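Local coordinates for Slr0280 protein (Synechocystis sp., PDB 5H3K) that is of unknown function but probably belongs to the phosphodiester glycosidases, enzymes that cleave sugar-phosphodiester linkages, at residues S47-D59 and Y63-Q75. Numbering follows the deposited sequence.
Sequences SDFIQQGNQISID and YPVAWGQWQEGGQ
An antiparallel beta hairpin of strands 55-58 and 61-72 lies near the start of the modelled chain, with strand 51-53, set off by a corner at Asn54, pairing farther along the same long strand. Beyond the corner Ile56 and Tyr63 form a hydrogen-bonded pair, with Ile56 N 3.0 Å from Tyr63 O; before it, Gly53 pairs likewise with Trp67. A classic beta bulge follows, in which the single residue Gln69 is set opposite two, Ile50 and Gln51: Ile50 N donates to Gln69 O at 2.8 Å, and Gln69 N to Gln51 O.

Trp67 fills the inside of the bend. A chi1 of 63° tucks CG in between the two backbone branches, and its indole lies across the partner strand, one face against the Gln52-Gly53 peptide and Gly53 N 3.2 Å from Trp67 CE2. Gly53, without a side chain, lets the indole lie this close. Trp67 NE1 donates to Asn142 O, which, with the packing of its face, helps hold the ring's rotation. An alanine in place of Trp67 is likely to uncover this peptide and leave Asn142 O without its indole donor.

Next to the bulge, Gly68 CA sits over the centre of the Phe49 ring in a CH-pi contact, 3.8 Å from the centroid, while CE1 of Phe49 meets Trp70 CE3 at 3.6 Å, the two rings inclined by 37°. Past the corner, the CD1 end of Ile56 packs on Val65 CG2 at 3.6 Å. One water bridges Tyr63 OH and Ile58 O.

Strand 75-81 pairs with 61-72, and strand 143-145 runs parallel to 55-58, placing Leu144 against Trp67 and Gln69. Helix 82-89 packs on Ile56 and Val65 through Leu89 and Phe88, whereas Phe49 meets Tyr124 of strand 122-126 edge-to-face.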
loop_
_atom_site.group_PDB
_atom_site.type_symbol
_atom_site.label_atom_id
_atom_site.label_comp_id
_atom_site.label_asym_id
_atom_site.label_seq_id
_atom_site.Cartn_x
_atom_site.Cartn_y
_atom_site.Cartn_z
ATOM N N SER A 47 -5.544 16.100 21.399
ATOM C CA SER A 47 -4.933 16.720 22.569
ATOM C C SER A 47 -3.429 16.432 22.667
ATOM O O SER A 47 -2.756 16.888 23.599
ATOM C CB SER A 47 -5.650 16.273 23.850
ATOM O OG SER A 47 -5.561 14.870 24.040
ATOM N N ASP A 48 -2.903 15.683 21.699
ATOM C CA ASP A 48 -1.483 15.323 21.695
ATOM C C ASP A 48 -0.574 16.492 21.285
ATOM O O ASP A 48 0.598 16.558 21.675
ATOM C CB ASP A 48 -1.244 14.129 20.766
ATOM C CG ASP A 48 -2.148 12.951 21.085
ATOM O OD1 ASP A 48 -1.712 12.044 21.830
ATOM O OD2 ASP A 48 -3.294 12.930 20.587
ATOM N N PHE A 49 -1.126 17.421 20.514
ATOM C CA PHE A 49 -0.327 18.457 19.882
ATOM C C PHE A 49 -0.927 19.836 20.098
ATOM O O PHE A 49 -2.147 19.984 20.121
ATOM C CB PHE A 49 -0.258 18.189 18.382
ATOM C CG PHE A 49 0.554 16.983 18.013
ATOM C CD1 PHE A 49 1.761 16.720 18.645
ATOM C CD2 PHE A 49 0.112 16.116 17.023
ATOM C CE1 PHE A 49 2.526 15.611 18.295
ATOM C CE2 PHE A 49 0.865 14.999 16.665
ATOM C CZ PHE A 49 2.073 14.748 17.304
ATOM N N ILE A 50 -0.068 20.842 20.241
ATOM C CA ILE A 50 -0.523 22.231 20.274
ATOM C C ILE A 50 -0.786 22.713 18.853
ATOM O O ILE A 50 -1.761 23.419 18.601
ATOM C CB ILE A 50 0.496 23.152 20.961
ATOM C CG1 ILE A 50 0.783 22.638 22.371
ATOM C CG2 ILE A 50 -0.040 24.582 21.024
ATOM C CD1 ILE A 50 2.179 22.909 22.860
ATOM N N GLN A 51 0.099 22.331 17.934
ATOM C CA GLN A 51 -0.122 22.530 16.507
ATOM C C GLN A 51 0.288 21.273 15.756
ATOM O O GLN A 51 1.108 20.497 16.238
ATOM C CB GLN A 51 0.699 23.705 15.983
ATOM C CG GLN A 51 0.190 25.066 16.398
ATOM C CD GLN A 51 0.889 26.176 15.658
ATOM O OE1 GLN A 51 0.690 26.356 14.456
ATOM N NE2 GLN A 51 1.727 26.922 16.365
ATOM N N GLN A 52 -0.261 21.087 14.563
ATOM C CA GLN A 52 0.071 19.911 13.763
ATOM C C GLN A 52 -0.326 20.115 12.313
ATOM O O GLN A 52 -1.194 20.943 12.007
ATOM C CB GLN A 52 -0.638 18.676 14.320
ATOM C CG GLN A 52 -2.145 18.793 14.305
ATOM C CD GLN A 52 -2.811 17.687 15.080
ATOM O OE1 GLN A 52 -3.393 17.919 16.140
ATOM N NE2 GLN A 52 -2.733 16.473 14.560
ATOM N N GLY A 53 0.305 19.355 11.422
ATOM C CA GLY A 53 -0.012 19.443 10.009
ATOM C C GLY A 53 0.561 18.295 9.196
ATOM O O GLY A 53 1.231 17.405 9.733
ATOM N N ASN A 54 0.300 18.321 7.894
ATOM C CA ASN A 54 0.724 17.242 7.003
ATOM C C ASN A 54 1.693 17.710 5.913
ATOM O O ASN A 54 2.006 16.959 4.989
ATOM C CB ASN A 54 -0.500 16.546 6.390
ATOM C CG ASN A 54 -1.327 17.480 5.521
ATOM O OD1 ASN A 54 -1.125 18.694 5.532
ATOM N ND2 ASN A 54 -2.265 16.921 4.767
ATOM N N GLN A 55 2.176 18.949 6.031
ATOM C CA GLN A 55 3.135 19.504 5.079
ATOM C C GLN A 55 4.312 20.174 5.777
ATOM O O GLN A 55 4.157 20.799 6.824
ATOM C CB GLN A 55 2.459 20.556 4.197
ATOM C CG GLN A 55 1.163 20.107 3.542
ATOM C CD GLN A 55 1.261 20.100 2.044
ATOM O OE1 GLN A 55 0.951 21.092 1.382
ATOM N NE2 GLN A 55 1.713 18.982 1.491
ATOM N N ILE A 56 5.490 20.052 5.174
ATOM C CA ILE A 56 6.640 20.850 5.573
ATOM C C ILE A 56 7.077 21.626 4.345
ATOM O O ILE A 56 6.826 21.195 3.212
ATOM C CB ILE A 56 7.800 19.998 6.139
ATOM C CG1 ILE A 56 8.322 18.997 5.105
ATOM C CG2 ILE A 56 7.356 19.274 7.406
ATOM C CD1 ILE A 56 9.633 18.319 5.529
ATOM N N SER A 57 7.699 22.781 4.557
ATOM C CA SER A 57 8.152 23.598 3.441
ATOM C C SER A 57 9.665 23.727 3.468
ATOM O O SER A 57 10.248 24.028 4.507
ATOM C CB SER A 57 7.505 24.977 3.494
ATOM O OG SER A 57 7.957 25.756 2.407
ATOM N N ILE A 58 10.303 23.473 2.326
ATOM C CA ILE A 58 11.749 23.602 2.187
ATOM C C ILE A 58 12.059 24.400 0.923
ATOM O O ILE A 58 11.667 23.993 -0.176
ATOM C CB ILE A 58 12.427 22.226 2.041
ATOM C CG1 ILE A 58 12.144 21.339 3.259
ATOM C CG2 ILE A 58 13.919 22.395 1.845
ATOM C CD1 ILE A 58 12.757 19.945 3.153
ATOM N N ASP A 59 12.759 25.522 1.073
ATOM C CA ASP A 59 13.062 26.396 -0.064
ATOM C C ASP A 59 11.794 26.746 -0.861
ATOM O O ASP A 59 11.798 26.730 -2.084
ATOM C CB ASP A 59 14.128 25.758 -0.971
ATOM C CG ASP A 59 14.681 26.728 -2.006
ATOM O OD1 ASP A 59 14.463 27.951 -1.850
ATOM O OD2 ASP A 59 15.336 26.270 -2.972
ATOM N N TYR A 63 6.176 19.643 0.903
ATOM C CA TYR A 63 6.299 18.191 0.782
ATOM C C TYR A 63 5.393 17.532 1.821
ATOM O O TYR A 63 5.166 18.095 2.890
ATOM C CB TYR A 63 7.759 17.779 0.982
ATOM C CG TYR A 63 8.692 18.408 -0.018
ATOM C CD1 TYR A 63 9.429 19.543 0.304
ATOM C CD2 TYR A 63 8.821 17.882 -1.295
ATOM C CE1 TYR A 63 10.285 20.133 -0.623
ATOM C CE2 TYR A 63 9.666 18.458 -2.223
ATOM C CZ TYR A 63 10.400 19.579 -1.883
ATOM O OH TYR A 63 11.244 20.150 -2.811
ATOM N N PRO A 64 4.833 16.355 1.494
ATOM C CA PRO A 64 3.909 15.654 2.396
ATOM C C PRO A 64 4.655 14.971 3.546
ATOM O O PRO A 64 5.134 13.845 3.400
ATOM C CB PRO A 64 3.270 14.606 1.488
ATOM C CG PRO A 64 4.354 14.314 0.451
ATOM C CD PRO A 64 5.033 15.638 0.217
ATOM N N VAL A 65 4.769 15.665 4.675
ATOM C CA VAL A 65 5.411 15.121 5.865
ATOM C C VAL A 65 4.570 15.479 7.088
ATOM O O VAL A 65 4.281 16.659 7.318
ATOM C CB VAL A 65 6.840 15.681 6.072
ATOM C CG1 VAL A 65 7.417 15.179 7.400
ATOM C CG2 VAL A 65 7.753 15.302 4.918
ATOM N N ALA A 66 4.175 14.474 7.869
ATOM C CA ALA A 66 3.413 14.743 9.084
ATOM C C ALA A 66 4.312 15.402 10.131
ATOM O O ALA A 66 5.459 14.990 10.329
ATOM C CB ALA A 66 2.812 13.450 9.635
ATOM N N TRP A 67 3.794 16.424 10.801
ATOM C CA TRP A 67 4.527 17.055 11.891
ATOM C C TRP A 67 3.581 17.412 13.028
ATOM O O TRP A 67 2.363 17.540 12.836
ATOM C CB TRP A 67 5.274 18.306 11.406
ATOM C CG TRP A 67 4.352 19.350 10.909
ATOM C CD1 TRP A 67 3.889 19.492 9.636
ATOM C CD2 TRP A 67 3.757 20.405 11.677
ATOM N NE1 TRP A 67 3.038 20.569 9.565
ATOM C CE2 TRP A 67 2.943 21.148 10.803
ATOM C CE3 TRP A 67 3.837 20.793 13.018
ATOM C CZ2 TRP A 67 2.207 22.258 11.228
ATOM C CZ3 TRP A 67 3.110 21.898 13.437
ATOM C CH2 TRP A 67 2.301 22.611 12.545
ATOM N N GLY A 68 4.150 17.544 14.217
ATOM C CA GLY A 68 3.403 18.006 15.372
ATOM C C GLY A 68 4.329 18.717 16.342
ATOM O O GLY A 68 5.526 18.422 16.401
ATOM N N GLN A 69 3.777 19.668 17.090
ATOM C CA GLN A 69 4.538 20.379 18.105
ATOM C C GLN A 69 3.832 20.262 19.442
ATOM O O GLN A 69 2.601 20.307 19.509
ATOM C CB GLN A 69 4.730 21.852 17.719
ATOM C CG GLN A 69 5.787 22.069 16.652
ATOM C CD GLN A 69 5.945 23.530 16.259
ATOM O OE1 GLN A 69 4.984 24.302 16.281
ATOM N NE2 GLN A 69 7.165 23.914 15.899
ATOM N N TRP A 70 4.617 20.095 20.502
ATOM C CA TRP A 70 4.056 19.948 21.837
ATOM C C TRP A 70 4.947 20.584 22.899
ATOM O O TRP A 70 6.071 21.004 22.615
ATOM C CB TRP A 70 3.813 18.471 22.166
ATOM C CG TRP A 70 5.066 17.650 22.247
ATOM C CD1 TRP A 70 5.782 17.354 23.369
ATOM C CD2 TRP A 70 5.745 17.016 21.157
ATOM N NE1 TRP A 70 6.864 16.568 23.048
ATOM C CE2 TRP A 70 6.870 16.354 21.694
ATOM C CE3 TRP A 70 5.522 16.956 19.777
ATOM C CZ2 TRP A 70 7.763 15.627 20.899
ATOM C CZ3 TRP A 70 6.412 16.232 18.989
ATOM C CH2 TRP A 70 7.515 15.581 19.553
ATOM N N GLN A 71 4.428 20.639 24.125
ATOM C CA GLN A 71 5.144 21.199 25.265
ATOM C C GLN A 71 5.804 20.111 26.097
ATOM O O GLN A 71 5.150 19.154 26.515
ATOM C CB GLN A 71 4.168 21.965 26.158
ATOM C CG GLN A 71 4.052 23.442 25.864
ATOM C CD GLN A 71 4.143 24.270 27.133
ATOM O OE1 GLN A 71 5.233 24.681 27.534
ATOM N NE2 GLN A 71 3.002 24.494 27.787
ATOM N N GLU A 72 7.096 20.259 26.352
ATOM C CA GLU A 72 7.805 19.290 27.173
ATOM C C GLU A 72 8.930 19.973 27.949
ATOM O O GLU A 72 9.908 20.444 27.361
ATOM C CB GLU A 72 8.351 18.143 26.308
ATOM C CG GLU A 72 8.784 16.924 27.102
ATOM C CD GLU A 72 9.425 15.845 26.244
ATOM O OE1 GLU A 72 9.045 15.700 25.058
ATOM O OE2 GLU A 72 10.317 15.138 26.764
ATOM N N GLY A 73 8.783 20.030 29.272
ATOM C CA GLY A 73 9.764 20.684 30.118
ATOM C C GLY A 73 9.806 22.177 29.850
ATOM O O GLY A 73 10.882 22.770 29.713
ATOM N N GLY A 74 8.623 22.780 29.756
ATOM C CA GLY A 74 8.501 24.201 29.480
ATOM C C GLY A 74 8.975 24.646 28.104
ATOM O O GLY A 74 9.030 25.848 27.827
ATOM N N GLN A 75 9.313 23.684 27.242
ATOM C CA GLN A 75 9.821 23.971 25.898
ATOM C C GLN A 75 8.862 23.502 24.813
ATOM O O GLN A 75 8.099 22.559 25.010
ATOM C CB GLN A 75 11.156 23.262 25.667
ATOM C CG GLN A 75 12.338 23.779 26.456
ATOM C CD GLN A 75 13.596 23.002 26.124
ATOM O OE1 GLN A 75 13.697 22.396 25.051
ATOM N NE2 GLN A 75 14.555 22.998 27.045
HETATM O O HOH W 1 12.606 22.455 -2.062
#